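Local coordinates for protein glycoside hydrolase family 81 (Clostridium thermocellum, PDB 6FOP) that probably hydrolyses beta-1,3-glucans such as laminarin, as a glucanase of the cellulosome, at residues A[572-577]-A[596-601]; A[547-552]-A[603-608]; A[579-584]-A[618-623]. One frame throughout, in Å; residues are numbered along the deposited sequence. Where two conformers were deposited one is given.

Interactions 1 and 2 share helix 592-606 and a single nickel ion. Interaction 1 is buried: helix 570-575 brings a histidine to the ion, and the contact is polar throughout. Interaction 2 lies nearer the surface, where the loop 547-552 grips the last turn of the same helix through a histidine-carboxylate bond. The two touch directly, since Asn550 N donates to Glu601 OE1. Interaction 3, also buried in the same family domain but without metal or hydrogen bond across it, is an apolar meeting of a loop with helix 615-622. Lys596 of interaction 1 reaches it, its NZ probably hydrogen-bonded to Tyr622 OH.

Interaction 1 (A[572-577]-A[596-601]); sequences EKHGIN and KQNYEE. With NI (nickel (II) ion), chain B.
His574, Asn598 and Glu601 form one half of a nickel site and its second shell, where helix 570-575 faces helix 592-606 in the C-terminal domain. The His574 side chain points across the gap and both ring nitrogens are used. NE2 binds nickel at 2.1 Å, while ND1, on the other side of the ring, donates to Asn598 OD1 at 2.8 Å. That bond is fairly straight, with an N-H...O angle of 157°, and OD1 lies close to the imidazole plane. Seen from the amide the geometry is different: ND1 stands well above the carbonyl plane, not on a lone pair. Ring and amide planes are 78° apart. With ND1 tied to the amide and NE2 to the metal, the ring has little freedom to rotate, and Asn598 acts as the second-shell residue that positions a first-shell ligand. Glu601 crosses the histidine side chain at about a right angle; its OE2 lies at the imidazole edge, in the ring plane, with the carboxylate nearly perpendicular to it. CG of Glu601 lies anti to the backbone N (chi1 166°) and the chain is extended beyond it, which carries OE2 to 2.0 Å from nickel. OE1 of Glu601 stays back from the ion and accepts a bond from Asn550 N, so both carboxylate oxygens are held. His562 and Glu605 complete the four protein ligands. A water bridges the two segments, donating to His574 O and accepting from Asn598 ND2 at 3.0 Å.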
loop_
_atom_site.group_PDB
_atom_site.type_symbol
_atom_site.label_atom_id
_atom_site.label_comp_id
_atom_site.label_asym_id
_atom_site.label_seq_id
_atom_site.Cartn_x
_atom_site.Cartn_y
_atom_site.Cartn_z
ATOM N N GLU A 572 -18.924 -11.243 -2.809
ATOM C CA GLU A 572 -18.474 -9.919 -2.384
ATOM C C GLU A 572 -17.089 -9.971 -1.711
ATOM O O GLU A 572 -16.232 -9.137 -1.996
ATOM C CB GLU A 572 -19.499 -9.248 -1.464
ATOM C CG GLU A 572 -20.792 -8.915 -2.204
ATOM C CD GLU A 572 -21.902 -8.532 -1.266
ATOM O OE1 GLU A 572 -22.011 -7.331 -0.955
ATOM O OE2 GLU A 572 -22.657 -9.444 -0.831
ATOM N N LYS A 573 -16.854 -10.979 -0.865
ATOM C CA LYS A 573 -15.576 -11.058 -0.190
ATOM C C LYS A 573 -14.425 -11.174 -1.189
ATOM O O LYS A 573 -13.387 -10.525 -1.020
ATOM C CB LYS A 573 -15.537 -12.218 0.803
ATOM C CG LYS A 573 -16.485 -12.053 1.976
ATOM C CD LYS A 573 -16.345 -13.169 2.993
ATOM C CE LYS A 573 -17.428 -13.061 4.050
ATOM N NZ LYS A 573 -17.272 -14.050 5.136
ATOM N N HIS A 574 -14.597 -11.983 -2.232
ATOM C CA HIS A 574 -13.591 -12.110 -3.294
ATOM C C HIS A 574 -13.523 -10.838 -4.172
ATOM O O HIS A 574 -12.431 -10.364 -4.513
ATOM C CB HIS A 574 -13.908 -13.354 -4.135
ATOM C CG HIS A 574 -13.434 -14.623 -3.507
ATOM N ND1 HIS A 574 -12.474 -15.417 -4.075
ATOM C CD2 HIS A 574 -13.736 -15.193 -2.325
ATOM C CE1 HIS A 574 -12.219 -16.436 -3.289
ATOM N NE2 HIS A 574 -12.979 -16.328 -2.224
ATOM N N GLY A 575 -14.697 -10.281 -4.498
ATOM C CA GLY A 575 -14.772 -9.180 -5.451
ATOM C C GLY A 575 -14.155 -7.874 -4.983
ATOM O O GLY A 575 -13.771 -7.040 -5.829
ATOM N N ILE A 576 -14.070 -7.647 -3.660
ATOM C CA ILE A 576 -13.479 -6.396 -3.197
ATOM C C ILE A 576 -12.007 -6.272 -3.546
ATOM O O ILE A 576 -11.475 -5.182 -3.422
ATOM C CB ILE A 576 -13.661 -6.125 -1.682
ATOM C CG1 ILE A 576 -12.959 -7.187 -0.799
ATOM C CG2 ILE A 576 -15.143 -5.978 -1.313
ATOM C CD1 ILE A 576 -12.336 -6.599 0.444
ATOM N N ASN A 577 -11.331 -7.364 -3.923
ATOM C CA ASN A 577 -9.951 -7.283 -4.382
ATOM C C ASN A 577 -9.793 -7.348 -5.884
ATOM O O ASN A 577 -8.699 -7.482 -6.398
ATOM C CB ASN A 577 -9.057 -8.279 -3.618
ATOM C CG ASN A 577 -8.546 -7.661 -2.350
ATOM O OD1 ASN A 577 -7.664 -6.797 -2.401
ATOM N ND2 ASN A 577 -9.177 -7.987 -1.218
ATOM N N LYS A 596 -9.046 -19.602 -11.888
ATOM C CA LYS A 596 -9.936 -20.764 -11.784
ATOM C C LYS A 596 -10.098 -21.234 -10.335
ATOM O O LYS A 596 -11.213 -21.394 -9.863
ATOM C CB LYS A 596 -9.439 -21.893 -12.691
ATOM C CG LYS A 596 -10.345 -23.121 -12.714
ATOM C CD LYS A 596 -11.769 -22.763 -13.113
ATOM C CE LYS A 596 -12.577 -23.922 -13.691
ATOM N NZ LYS A 596 -14.054 -23.679 -13.659
ATOM N N GLN A 597 -8.982 -21.389 -9.614
ATOM C CA GLN A 597 -9.020 -21.829 -8.218
ATOM C C GLN A 597 -9.762 -20.842 -7.324
ATOM O O GLN A 597 -10.498 -21.235 -6.407
ATOM C CB GLN A 597 -7.606 -22.021 -7.677
ATOM C CG GLN A 597 -6.825 -23.186 -8.248
ATOM C CD GLN A 597 -5.381 -23.203 -7.751
ATOM O OE1 GLN A 597 -4.728 -22.169 -7.635
ATOM N NE2 GLN A 597 -4.885 -24.383 -7.442
ATOM N N ASN A 598 -9.473 -19.549 -7.518
ATOM C CA ASN A 598 -10.091 -18.491 -6.707
ATOM C C ASN A 598 -11.604 -18.468 -6.936
ATOM O O ASN A 598 -12.406 -18.458 -5.985
ATOM C CB ASN A 598 -9.390 -17.152 -7.001
ATOM C CG ASN A 598 -10.012 -15.989 -6.278
ATOM O OD1 ASN A 598 -11.176 -15.641 -6.496
ATOM N ND2 ASN A 598 -9.214 -15.319 -5.433
ATOM N N TYR A 599 -12.005 -18.454 -8.207
ATOM C CA TYR A 599 -13.420 -18.485 -8.566
ATOM C C TYR A 599 -14.134 -19.726 -8.054
ATOM O O TYR A 599 -15.235 -19.610 -7.491
ATOM C CB TYR A 599 -13.548 -18.328 -10.079
ATOM C CG TYR A 599 -14.950 -18.343 -10.633
ATOM C CD1 TYR A 599 -15.684 -17.160 -10.770
ATOM C CD2 TYR A 599 -15.520 -19.519 -11.102
ATOM C CE1 TYR A 599 -16.962 -17.188 -11.317
ATOM C CE2 TYR A 599 -16.771 -19.533 -11.680
ATOM C CZ TYR A 599 -17.511 -18.367 -11.734
ATOM O OH TYR A 599 -18.768 -18.389 -12.318
ATOM N N GLU A 600 -13.494 -20.893 -8.192
ATOM C CA GLU A 600 -14.108 -22.137 -7.709
ATOM C C GLU A 600 -14.203 -22.175 -6.181
ATOM O O GLU A 600 -15.192 -22.670 -5.650
ATOM C CB GLU A 600 -13.401 -23.367 -8.271
ATOM C CG GLU A 600 -13.593 -23.564 -9.783
ATOM C CD GLU A 600 -15.034 -23.857 -10.224
ATOM O OE1 GLU A 600 -15.793 -24.492 -9.471
ATOM O OE2 GLU A 600 -15.418 -23.436 -11.343
ATOM N N GLU A 601 -13.207 -21.598 -5.484
ATOM C CA GLU A 601 -13.338 -21.495 -4.027
ATOM C C GLU A 601 -14.552 -20.631 -3.669
ATOM O O GLU A 601 -15.337 -20.954 -2.783
ATOM C CB GLU A 601 -12.096 -20.863 -3.398
ATOM C CG GLU A 601 -12.313 -20.438 -1.950
ATOM C CD GLU A 601 -11.114 -19.834 -1.247
ATOM O OE1 GLU A 601 -10.111 -20.535 -1.096
ATOM O OE2 GLU A 601 -11.191 -18.652 -0.836
HETATM NI NI NI B . -12.844 -17.561 -0.571
HETATM O O HOH W 1 -10.499 -12.791 -4.499
#

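Interaction 2 (A[547-552]-A[603-608]); sequences YGHNYA and LRECGT. With NI (nickel (II) ion), chain B.
At the nickel site, the His549 ring meets the carboxylate of Glu605 near the end of helix 592-606. Glu605 divides its two oxygens: OE1 binds nickel at 2.0 Å, and OE2 accepts from His549 ND1 at 2.6 Å. This short bond is bent, with an N-H...O angle of 143°. OE2 sits in the imidazole plane at the ring edge, but the N-H reaches it on the syn side from somewhat outside the carboxylate plane, the two planes being 59° apart. A water also donates to OE2, at 2.7 Å, and to Gly548 O, so two donors grip this oxygen and hold the carboxylate in its turn toward the metal. Glu605 stands in the last turn before a Schellman motif ends the helix: Gly607, with positive phi, is its C-prime residue, and Thr608 N returns to Leu603 O at 3.2 Å. On the loop side, Tyr547 lays a ring face against His549, with CD2 of the histidine 3.9 Å above the plane and offset toward the rim. The His549 ring also stacks on His562, another nickel ligand, and Tyr547 OH donates to Tyr551 O at 2.7 Å.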
loop_
_atom_site.group_PDB
_atom_site.type_symbol
_atom_site.label_atom_id
_atom_site.label_comp_id
_atom_site.label_asym_id
_atom_site.label_seq_id
_atom_site.Cartn_x
_atom_site.Cartn_y
_atom_site.Cartn_z
ATOM N N TYR A 547 -4.821 -22.087 7.547
ATOM C CA TYR A 547 -5.725 -21.086 7.003
ATOM C C TYR A 547 -6.542 -21.779 5.915
ATOM O O TYR A 547 -6.003 -22.469 5.053
ATOM C CB TYR A 547 -4.928 -19.886 6.482
ATOM C CG TYR A 547 -5.767 -18.797 5.858
ATOM C CD1 TYR A 547 -6.636 -18.063 6.621
ATOM C CD2 TYR A 547 -5.670 -18.498 4.507
ATOM C CE1 TYR A 547 -7.396 -17.049 6.076
ATOM C CE2 TYR A 547 -6.438 -17.494 3.936
ATOM C CZ TYR A 547 -7.289 -16.772 4.720
ATOM O OH TYR A 547 -8.081 -15.796 4.205
ATOM N N GLY A 548 -7.850 -21.602 5.971
ATOM C CA GLY A 548 -8.767 -22.402 5.159
ATOM C C GLY A 548 -9.145 -21.885 3.778
ATOM O O GLY A 548 -10.183 -22.274 3.244
ATOM N N HIS A 549 -8.329 -21.030 3.190
ATOM C CA HIS A 549 -8.664 -20.351 1.940
ATOM C C HIS A 549 -7.403 -20.137 1.119
ATOM O O HIS A 549 -6.300 -20.074 1.677
ATOM C CB HIS A 549 -9.346 -18.998 2.250
ATOM C CG HIS A 549 -10.470 -19.098 3.231
ATOM N ND1 HIS A 549 -11.762 -19.381 2.839
ATOM C CD2 HIS A 549 -10.487 -19.070 4.584
ATOM C CE1 HIS A 549 -12.534 -19.479 3.904
ATOM N NE2 HIS A 549 -11.784 -19.298 4.979
ATOM N N ASN A 550 -7.590 -19.899 -0.180
ATOM C CA ASN A 550 -6.538 -19.546 -1.125
ATOM C C ASN A 550 -6.407 -18.034 -1.376
ATOM O O ASN A 550 -5.681 -17.610 -2.266
ATOM C CB ASN A 550 -6.693 -20.322 -2.439
ATOM C CG ASN A 550 -7.917 -19.907 -3.256
ATOM O OD1 ASN A 550 -8.475 -18.815 -3.112
ATOM N ND2 ASN A 550 -8.389 -20.844 -4.080
ATOM N N TYR A 551 -7.095 -17.257 -0.546
ATOM C CA TYR A 551 -7.293 -15.829 -0.718
ATOM C C TYR A 551 -7.518 -15.236 0.661
ATOM O O TYR A 551 -8.223 -15.839 1.462
ATOM C CB TYR A 551 -8.533 -15.611 -1.586
ATOM C CG TYR A 551 -9.146 -14.217 -1.532
ATOM C CD1 TYR A 551 -8.405 -13.088 -1.942
ATOM C CD2 TYR A 551 -10.431 -14.019 -1.072
ATOM C CE1 TYR A 551 -8.956 -11.825 -1.902
ATOM C CE2 TYR A 551 -10.986 -12.761 -1.027
ATOM C CZ TYR A 551 -10.251 -11.660 -1.466
ATOM O OH TYR A 551 -10.819 -10.422 -1.460
ATOM N N ALA A 552 -6.903 -14.081 0.909
ATOM C CA ALA A 552 -7.208 -13.259 2.080
ATOM C C ALA A 552 -7.817 -11.958 1.586
ATOM O O ALA A 552 -7.220 -11.265 0.759
ATOM C CB ALA A 552 -5.955 -12.965 2.905
ATOM N N LEU A 603 -17.275 -20.074 -5.355
ATOM C CA LEU A 603 -18.512 -20.824 -5.590
ATOM C C LEU A 603 -18.800 -21.811 -4.455
ATOM O O LEU A 603 -19.946 -21.904 -3.969
ATOM C CB LEU A 603 -18.447 -21.575 -6.918
ATOM C CG LEU A 603 -18.418 -20.764 -8.209
ATOM C CD1 LEU A 603 -18.442 -21.731 -9.377
ATOM C CD2 LEU A 603 -19.597 -19.803 -8.276
ATOM N N ARG A 604 -17.768 -22.565 -4.065
ATOM C CA ARG A 604 -17.922 -23.526 -2.976
ATOM C C ARG A 604 -18.385 -22.844 -1.691
ATOM O O ARG A 604 -19.257 -23.321 -0.982
ATOM C CB ARG A 604 -16.621 -24.273 -2.722
ATOM C CG ARG A 604 -16.274 -25.320 -3.753
ATOM C CD ARG A 604 -15.227 -26.280 -3.198
ATOM N NE ARG A 604 -13.992 -25.584 -2.832
ATOM C CZ ARG A 604 -13.022 -25.224 -3.680
ATOM N NH1 ARG A 604 -13.112 -25.477 -4.981
ATOM N NH2 ARG A 604 -11.944 -24.608 -3.218
ATOM N N GLU A 605 -17.774 -21.699 -1.403
ATOM C CA GLU A 605 -18.103 -20.946 -0.202
ATOM C C GLU A 605 -19.502 -20.351 -0.250
ATOM O O GLU A 605 -20.160 -20.237 0.780
ATOM C CB GLU A 605 -17.044 -19.874 0.059
ATOM C CG GLU A 605 -15.688 -20.488 0.370
ATOM C CD GLU A 605 -14.518 -19.534 0.303
ATOM O OE1 GLU A 605 -14.552 -18.489 -0.405
ATOM O OE2 GLU A 605 -13.480 -19.881 0.896
ATOM N N CYS A 606 -19.949 -19.938 -1.444
ATOM C CA CYS A 606 -21.317 -19.455 -1.603
ATOM C C CYS A 606 -22.357 -20.585 -1.589
ATOM O O CYS A 606 -23.529 -20.327 -1.367
ATOM C CB CYS A 606 -21.482 -18.655 -2.908
ATOM S SG CYS A 606 -20.588 -17.101 -2.939
ATOM N N GLY A 607 -21.918 -21.814 -1.837
ATOM C CA GLY A 607 -22.806 -22.967 -1.992
ATOM C C GLY A 607 -23.613 -22.939 -3.261
ATOM O O GLY A 607 -24.710 -23.467 -3.291
ATOM N N THR A 608 -23.049 -22.337 -4.311
ATOM C CA THR A 608 -23.768 -22.136 -5.569
ATOM C C THR A 608 -22.898 -22.563 -6.747
ATOM O O THR A 608 -21.689 -22.705 -6.613
ATOM C CB THR A 608 -24.176 -20.658 -5.750
ATOM O OG1 THR A 608 -23.008 -19.831 -5.673
ATOM C CG2 THR A 608 -25.153 -20.236 -4.700
HETATM NI NI NI B . -12.844 -17.561 -0.571
HETATM O O HOH W 2 -12.725 -22.443 1.423
#

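Interaction 3 (A[579-584]-A[618-623]); sequences LPITAA and QYMYYA
Ile581 and Met620 lie alongside each other, pointing opposite ways, where the loop 579-584 comes up to helix 615-622. Both were deposited in two conformers, and the account holds for one of each. The touching is done by a single methyl: Ile581 CD1 lies 3.5 Å from Met620 CB, right at the root of the methionine chain. CG1 of Ile581 sits beside its backbone N and the chain then runs out extended (chi2 177°), so that CD1 is carried as far as the helix surface, where Tyr621 N is 4.3 Å away. Met620 goes the other way, out from the helix and alongside the isoleucine. Its chain bends at the thioether (chi3 -75°), which curls CE back to 3.7 Å from Ile581 CD1, while SD lies a little further from the same methyl at 4.1 Å. CD1 therefore rests against the base and the end of the bent side chain, both on the same side of it, in a purely apolar and buried contact. Tyr621 adds only a small area here; its ring leaves along another direction and stacks on Phe578, just ahead of the loop. Within the loop a cis peptide precedes Pro580, and an ST turn follows Ile581, in which Ala584 N donates to Thr582 OG1 at 3.0 Å. On the helix side, Met620 O is bonded to Trp652 NE1 of helix 646-659. The contact joins the loop between helices 570-575 and 592-606 to helix 615-622, consistent with the (alpha/alpha)6 barrel expected of the family 81 C-terminal domain.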
loop_
_atom_site.group_PDB
_atom_site.type_symbol
_atom_site.label_atom_id
_atom_site.label_comp_id
_atom_site.label_asym_id
_atom_site.label_seq_id
_atom_site.Cartn_x
_atom_site.Cartn_y
_atom_site.Cartn_z
ATOM N N LEU A 579 -12.417 -5.196 -7.833
ATOM C CA LEU A 579 -12.984 -3.936 -8.315
ATOM C C LEU A 579 -12.205 -2.726 -7.772
ATOM O O LEU A 579 -11.666 -2.763 -6.644
ATOM C CB LEU A 579 -14.478 -3.876 -8.010
ATOM C CG LEU A 579 -14.913 -3.542 -6.593
ATOM C CD1 LEU A 579 -14.914 -2.026 -6.333
ATOM C CD2 LEU A 579 -16.310 -4.111 -6.355
ATOM N N PRO A 580 -12.144 -1.627 -8.520
ATOM C CA PRO A 580 -12.683 -1.498 -9.871
ATOM C C PRO A 580 -11.784 -2.196 -10.888
ATOM O O PRO A 580 -10.565 -2.088 -10.837
ATOM C CB PRO A 580 -12.684 0.008 -10.099
ATOM C CG PRO A 580 -11.506 0.482 -9.297
ATOM C CD PRO A 580 -11.442 -0.409 -8.087
ATOM N N ILE A 581 -12.407 -2.876 -11.838
ATOM C CA ILE A 581 -11.661 -3.500 -12.917
ATOM C C ILE A 581 -11.441 -2.451 -14.009
ATOM O O ILE A 581 -12.396 -1.977 -14.608
ATOM C CB ILE A 581 -12.357 -4.793 -13.409
ATOM C CG1 ILE A 581 -12.480 -5.807 -12.243
ATOM C CG2 ILE A 581 -11.573 -5.421 -14.539
ATOM C CD1 ILE A 581 -13.221 -7.084 -12.595
ATOM N N THR A 582 -10.175 -2.090 -14.251
ATOM C CA THR A 582 -9.794 -1.122 -15.279
ATOM C C THR A 582 -8.850 -1.833 -16.246
ATOM O O THR A 582 -8.472 -2.988 -16.033
ATOM C CB THR A 582 -9.097 0.135 -14.713
ATOM O OG1 THR A 582 -7.724 -0.139 -14.406
ATOM C CG2 THR A 582 -9.833 0.695 -13.482
ATOM N N ALA A 583 -8.394 -1.124 -17.267
ATOM C CA ALA A 583 -7.409 -1.715 -18.172
ATOM C C ALA A 583 -6.004 -1.790 -17.579
ATOM O O ALA A 583 -5.058 -2.137 -18.281
ATOM C CB ALA A 583 -7.401 -0.958 -19.495
ATOM N N ALA A 584 -5.880 -1.443 -16.308
ATOM C CA ALA A 584 -4.696 -1.738 -15.508
ATOM C C ALA A 584 -4.880 -2.984 -14.647
ATOM O O ALA A 584 -3.989 -3.321 -13.874
ATOM C CB ALA A 584 -4.319 -0.524 -14.676
ATOM N N GLN A 618 -17.502 -10.838 -11.062
ATOM C CA GLN A 618 -16.951 -12.200 -11.095
ATOM C C GLN A 618 -16.728 -12.707 -12.500
ATOM O O GLN A 618 -15.763 -13.432 -12.762
ATOM C CB GLN A 618 -17.836 -13.174 -10.330
ATOM C CG GLN A 618 -17.860 -12.921 -8.838
ATOM C CD GLN A 618 -16.531 -13.178 -8.182
ATOM O OE1 GLN A 618 -15.670 -13.829 -8.757
ATOM N NE2 GLN A 618 -16.388 -12.713 -6.940
ATOM N N TYR A 619 -17.628 -12.349 -13.428
ATOM C CA TYR A 619 -17.414 -12.816 -14.803
ATOM C C TYR A 619 -16.307 -12.040 -15.522
ATOM O O TYR A 619 -15.600 -12.626 -16.358
ATOM C CB TYR A 619 -18.711 -12.803 -15.605
ATOM C CG TYR A 619 -19.819 -13.689 -15.068
ATOM C CD1 TYR A 619 -19.548 -14.818 -14.304
ATOM C CD2 TYR A 619 -21.139 -13.396 -15.347
ATOM C CE1 TYR A 619 -20.557 -15.649 -13.843
ATOM C CE2 TYR A 619 -22.160 -14.210 -14.875
ATOM C CZ TYR A 619 -21.875 -15.310 -14.099
ATOM O OH TYR A 619 -22.882 -16.128 -13.648
ATOM N N MET A 620 -16.095 -10.761 -15.177
ATOM C CA MET A 620 -14.910 -10.051 -15.670
ATOM C C MET A 620 -13.624 -10.711 -15.185
ATOM O O MET A 620 -12.657 -10.862 -15.949
ATOM C CB MET A 620 -14.935 -8.600 -15.249
ATOM C CG MET A 620 -15.976 -7.783 -15.995
ATOM S SD MET A 620 -15.760 -6.030 -15.595
ATOM C CE MET A 620 -16.426 -5.936 -13.945
ATOM N N TYR A 621 -13.634 -11.167 -13.919
ATOM C CA TYR A 621 -12.491 -11.868 -13.345
ATOM C C TYR A 621 -12.276 -13.230 -14.021
ATOM O O TYR A 621 -11.167 -13.557 -14.465
ATOM C CB TYR A 621 -12.744 -12.061 -11.860
ATOM C CG TYR A 621 -11.642 -12.757 -11.123
ATOM C CD1 TYR A 621 -10.442 -12.086 -10.846
ATOM C CD2 TYR A 621 -11.805 -14.050 -10.630
ATOM C CE1 TYR A 621 -9.420 -12.718 -10.164
ATOM C CE2 TYR A 621 -10.785 -14.672 -9.923
ATOM C CZ TYR A 621 -9.593 -14.005 -9.696
ATOM O OH TYR A 621 -8.586 -14.639 -8.965
ATOM N N TYR A 622 -13.381 -13.983 -14.178
ATOM C CA TYR A 622 -13.314 -15.332 -14.743
ATOM C C TYR A 622 -12.873 -15.285 -16.207
ATOM O O TYR A 622 -12.263 -16.247 -16.701
ATOM C CB TYR A 622 -14.645 -16.081 -14.619
ATOM C CG TYR A 622 -14.521 -17.558 -14.863
ATOM C CD1 TYR A 622 -13.870 -18.385 -13.953
ATOM C CD2 TYR A 622 -15.102 -18.145 -15.975
ATOM C CE1 TYR A 622 -13.736 -19.738 -14.181
ATOM C CE2 TYR A 622 -14.972 -19.511 -16.209
ATOM C CZ TYR A 622 -14.325 -20.308 -15.289
ATOM O OH TYR A 622 -14.206 -21.664 -15.505
ATOM N N ALA A 623 -13.172 -14.167 -16.895
ATOM C CA ALA A 623 -12.716 -13.973 -18.267
ATOM C C ALA A 623 -11.187 -13.940 -18.412
ATOM O O ALA A 623 -10.694 -14.089 -19.523
ATOM C CB ALA A 623 -13.309 -12.699 -18.843
#